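PDB 5JM8: aerobactin synthase IucA from Klebsiella pneumoniae subsp. pneumoniae, which probably catalyses an ATP-dependent condensation in the assembly of the siderophore aerobactin, binding ATP and magnesium, as a member of the NIS synthetase family. Local coordinates for residues A[297-307]-A[323-331]. Residues are numbered along the deposited sequence; the frame is centred on the assembly and turned at random.
Sequences VKRGMRLARLA and RVMQEDGWA
Helix 297-306 and strand 329-331 run nearly antiparallel, their axes 8.4 Å apart at closest approach and 155° between directions, with Gly300 and Glu327 facing each other where the backbones come close. The pairing is a worked example of alpha/beta packing in which a glycine brings a helix down onto a strand and the loop leading into it: in this IucA/IucC-family synthetase, Gly300 C lies 3.3 Å from Glu327 O, where a CB on residue 300 would clash, and no hydrogen bond links the segments. Toward the start of the helix, Val297 covers one face of the Trp330 indole, its CG2 standing 3.8 Å from the centroid of the five-membered ring and 10° off the normal, a CH-pi contact. Met301 takes the edge of the same ring. With CG anti to the carbonyl carbon (chi1 -64°), it puts CG in the ring plane, 3.5 Å from Trp330 CD1. Bends at the next two torsions turn SD and CE toward Asp328; SD lies 3.4 Å from Asp328 C and also makes an edge-on Met-aromatic contact with the indole. The indole is thus gripped from two directions, and its NE1 makes a weak hydrogen bond to Glu192. Beyond the glycine, Ala304 CB meets Asp328 CB, whose carboxylate is committed elsewhere, to Arg201. Glu327 likewise turns its acid to Arg349 and the backbone N of Cys448, with its side chain close to the bound ATP, which places this loop between the helix and the nucleotide. Further along the helix, Leu303 CD2 and Val324 CG1 meet tip to tip, and Trp312 of helix 310-318 packs on Leu303, Ala307 and Gln326. The bent Gln326 chain lays its amide along the helix, OE1 3.4 Å from Ala304 CA and NE2 3.6 Å from Ala307 CB.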
loop_
_atom_site.group_PDB
_atom_site.type_symbol
_atom_site.label_atom_id
_atom_site.label_comp_id
_atom_site.label_asym_id
_atom_site.label_seq_id
_atom_site.Cartn_x
_atom_site.Cartn_y
_atom_site.Cartn_z
ATOM N N VAL A 297 -12.529 -34.157 -9.476
ATOM C CA VAL A 297 -12.019 -32.974 -10.163
ATOM C C VAL A 297 -12.794 -32.720 -11.455
ATOM O O VAL A 297 -12.770 -31.611 -11.988
ATOM C CB VAL A 297 -10.503 -33.095 -10.469
ATOM C CG1 VAL A 297 -9.709 -33.196 -9.172
ATOM C CG2 VAL A 297 -10.211 -34.284 -11.367
ATOM N N LYS A 298 -13.491 -33.741 -11.945
ATOM C CA LYS A 298 -14.352 -33.585 -13.116
ATOM C C LYS A 298 -15.612 -32.802 -12.759
ATOM O O LYS A 298 -16.198 -32.134 -13.611
ATOM C CB LYS A 298 -14.731 -34.950 -13.696
ATOM C CG LYS A 298 -13.593 -35.667 -14.399
ATOM C CD LYS A 298 -13.418 -35.176 -15.822
ATOM N N ARG A 299 -16.026 -32.894 -11.497
ATOM C CA ARG A 299 -17.176 -32.140 -11.004
ATOM C C ARG A 299 -16.945 -30.643 -11.125
ATOM O O ARG A 299 -17.859 -29.890 -11.458
ATOM C CB ARG A 299 -17.468 -32.482 -9.544
ATOM C CG ARG A 299 -17.953 -33.891 -9.309
ATOM C CD ARG A 299 -18.273 -34.102 -7.841
ATOM N NE ARG A 299 -18.795 -35.436 -7.564
ATOM C CZ ARG A 299 -19.033 -35.902 -6.342
ATOM N NH1 ARG A 299 -18.791 -35.142 -5.283
ATOM N NH2 ARG A 299 -19.510 -37.128 -6.176
ATOM N N GLY A 300 -15.720 -30.218 -10.834
ATOM C CA GLY A 300 -15.353 -28.819 -10.935
ATOM C C GLY A 300 -15.384 -28.363 -12.378
ATOM O O GLY A 300 -15.880 -27.281 -12.689
ATOM N N MET A 301 -14.846 -29.197 -13.261
ATOM C CA MET A 301 -14.867 -28.920 -14.692
ATOM C C MET A 301 -16.304 -28.834 -15.185
ATOM O O MET A 301 -16.663 -27.934 -15.943
ATOM C CB MET A 301 -14.116 -30.007 -15.467
ATOM C CG MET A 301 -12.628 -30.099 -15.161
ATOM S SD MET A 301 -11.707 -28.596 -15.530
ATOM C CE MET A 301 -12.042 -28.377 -17.275
ATOM N N ARG A 302 -17.119 -29.786 -14.741
ATOM C CA ARG A 302 -18.523 -29.860 -15.124
ATOM C C ARG A 302 -19.258 -28.571 -14.775
ATOM O O ARG A 302 -19.993 -28.018 -15.595
ATOM C CB ARG A 302 -19.190 -31.053 -14.434
ATOM C CG ARG A 302 -20.667 -31.228 -14.750
ATOM C CD ARG A 302 -21.199 -32.547 -14.214
ATOM N NE ARG A 302 -20.455 -33.684 -14.753
ATOM C CZ ARG A 302 -19.710 -34.522 -14.035
ATOM N NH1 ARG A 302 -19.604 -34.391 -12.717
ATOM N NH2 ARG A 302 -19.074 -35.514 -14.643
ATOM N N LEU A 303 -19.048 -28.095 -13.554
ATOM C CA LEU A 303 -19.663 -26.857 -13.096
ATOM C C LEU A 303 -19.079 -25.656 -13.838
ATOM O O LEU A 303 -19.784 -24.689 -14.122
ATOM C CB LEU A 303 -19.471 -26.697 -11.584
ATOM C CG LEU A 303 -20.131 -25.490 -10.912
ATOM C CD1 LEU A 303 -21.645 -25.531 -11.071
ATOM C CD2 LEU A 303 -19.750 -25.427 -9.441
ATOM N N ALA A 304 -17.789 -25.726 -14.154
ATOM C CA ALA A 304 -17.110 -24.629 -14.835
ATOM C C ALA A 304 -17.596 -24.479 -16.275
ATOM O O ALA A 304 -17.800 -23.364 -16.754
ATOM C CB ALA A 304 -15.607 -24.843 -14.805
ATOM N N ARG A 305 -17.768 -25.603 -16.967
ATOM C CA ARG A 305 -18.301 -25.590 -18.327
ATOM C C ARG A 305 -19.757 -25.143 -18.325
ATOM O O ARG A 305 -20.219 -24.478 -19.252
ATOM C CB ARG A 305 -18.189 -26.973 -18.966
ATOM C CG ARG A 305 -16.770 -27.416 -19.240
ATOM C CD ARG A 305 -16.742 -28.759 -19.939
ATOM N NE ARG A 305 -15.377 -29.217 -20.166
ATOM C CZ ARG A 305 -14.611 -28.811 -21.172
ATOM N NH1 ARG A 305 -15.070 -27.926 -22.051
ATOM N NH2 ARG A 305 -13.380 -29.286 -21.297
ATOM N N LEU A 306 -20.473 -25.518 -17.272
ATOM C CA LEU A 306 -21.864 -25.124 -17.111
ATOM C C LEU A 306 -21.970 -23.630 -16.825
ATOM O O LEU A 306 -22.996 -23.009 -17.104
ATOM C CB LEU A 306 -22.512 -25.931 -15.985
ATOM C CG LEU A 306 -24.032 -25.842 -15.831
ATOM C CD1 LEU A 306 -24.748 -26.285 -17.101
ATOM C CD2 LEU A 306 -24.485 -26.679 -14.644
ATOM N N ALA A 307 -20.904 -23.054 -16.277
ATOM C CA ALA A 307 -20.904 -21.639 -15.920
ATOM C C ALA A 307 -20.744 -20.738 -17.141
ATOM O O ALA A 307 -20.813 -19.512 -17.027
ATOM C CB ALA A 307 -19.806 -21.352 -14.912
ATOM N N ARG A 323 -20.828 -15.139 -6.083
ATOM C CA ARG A 323 -19.838 -15.771 -6.953
ATOM C C ARG A 323 -19.597 -17.219 -6.553
ATOM O O ARG A 323 -19.761 -17.591 -5.393
ATOM C CB ARG A 323 -18.500 -15.019 -6.915
ATOM C CG ARG A 323 -18.550 -13.565 -7.358
ATOM C CD ARG A 323 -19.054 -13.390 -8.785
ATOM N NE ARG A 323 -18.190 -14.005 -9.793
ATOM C CZ ARG A 323 -17.107 -13.429 -10.312
ATOM N NH1 ARG A 323 -16.727 -12.226 -9.910
ATOM N NH2 ARG A 323 -16.394 -14.062 -11.232
ATOM N N VAL A 324 -19.216 -18.030 -7.534
ATOM C CA VAL A 324 -18.652 -19.347 -7.279
ATOM C C VAL A 324 -17.203 -19.330 -7.756
ATOM O O VAL A 324 -16.919 -18.882 -8.868
ATOM C CB VAL A 324 -19.445 -20.466 -7.997
ATOM C CG1 VAL A 324 -18.761 -21.814 -7.822
ATOM C CG2 VAL A 324 -20.867 -20.530 -7.471
ATOM N N MET A 325 -16.287 -19.789 -6.906
ATOM C CA MET A 325 -14.889 -19.947 -7.301
ATOM C C MET A 325 -14.737 -21.206 -8.148
ATOM O O MET A 325 -14.666 -22.316 -7.620
ATOM C CB MET A 325 -13.974 -20.020 -6.078
ATOM C CG MET A 325 -13.679 -18.675 -5.441
ATOM S SD MET A 325 -12.742 -18.836 -3.910
ATOM C CE MET A 325 -12.267 -17.133 -3.615
ATOM N N GLN A 326 -14.693 -21.019 -9.462
ATOM C CA GLN A 326 -14.681 -22.135 -10.399
ATOM C C GLN A 326 -13.355 -22.874 -10.395
ATOM O O GLN A 326 -12.288 -22.267 -10.497
ATOM C CB GLN A 326 -14.982 -21.645 -11.817
ATOM C CG GLN A 326 -16.356 -21.021 -11.990
ATOM C CD GLN A 326 -17.483 -22.006 -11.753
ATOM O OE1 GLN A 326 -17.280 -23.220 -11.778
ATOM N NE2 GLN A 326 -18.680 -21.485 -11.517
ATOM N N GLU A 327 -13.441 -24.195 -10.278
ATOM C CA GLU A 327 -12.281 -25.063 -10.401
ATOM C C GLU A 327 -12.201 -25.573 -11.838
ATOM O O GLU A 327 -12.507 -26.733 -12.117
ATOM C CB GLU A 327 -12.372 -26.218 -9.404
ATOM C CG GLU A 327 -12.493 -25.755 -7.959
ATOM C CD GLU A 327 -12.856 -26.878 -7.007
ATOM O OE1 GLU A 327 -12.717 -28.058 -7.391
ATOM O OE2 GLU A 327 -13.295 -26.575 -5.874
ATOM N N ASP A 328 -11.784 -24.689 -12.743
ATOM C CA ASP A 328 -11.872 -24.941 -14.179
ATOM C C ASP A 328 -10.584 -25.521 -14.756
ATOM O O ASP A 328 -10.312 -25.382 -15.949
ATOM C CB ASP A 328 -12.228 -23.644 -14.918
ATOM C CG ASP A 328 -11.255 -22.512 -14.628
ATOM O OD1 ASP A 328 -10.160 -22.781 -14.092
ATOM O OD2 ASP A 328 -11.585 -21.349 -14.941
ATOM N N GLY A 329 -9.789 -26.167 -13.909
ATOM C CA GLY A 329 -8.553 -26.780 -14.353
ATOM C C GLY A 329 -7.997 -27.758 -13.341
ATOM O O GLY A 329 -8.144 -27.569 -12.133
ATOM N N TRP A 330 -7.362 -28.813 -13.837
ATOM C CA TRP A 330 -6.734 -29.805 -12.975
ATOM C C TRP A 330 -5.640 -30.537 -13.727
ATOM O O TRP A 330 -5.620 -30.557 -14.957
ATOM C CB TRP A 330 -7.761 -30.808 -12.450
ATOM C CG TRP A 330 -8.374 -31.670 -13.515
ATOM C CD1 TRP A 330 -9.536 -31.438 -14.190
ATOM C CD2 TRP A 330 -7.859 -32.909 -14.024
ATOM N NE1 TRP A 330 -9.776 -32.449 -15.087
ATOM C CE2 TRP A 330 -8.761 -33.365 -15.005
ATOM C CE3 TRP A 330 -6.722 -33.674 -13.745
ATOM C CZ2 TRP A 330 -8.562 -34.551 -15.709
ATOM C CZ3 TRP A 330 -6.527 -34.852 -14.445
ATOM C CH2 TRP A 330 -7.443 -35.279 -15.414
ATOM N N ALA A 331 -4.730 -31.144 -12.978
ATOM C CA ALA A 331 -3.644 -31.890 -13.582
ATOM C C ALA A 331 -3.148 -32.965 -12.629
ATOM O O ALA A 331 -3.467 -32.956 -11.440
ATOM C CB ALA A 331 -2.514 -30.951 -13.967
#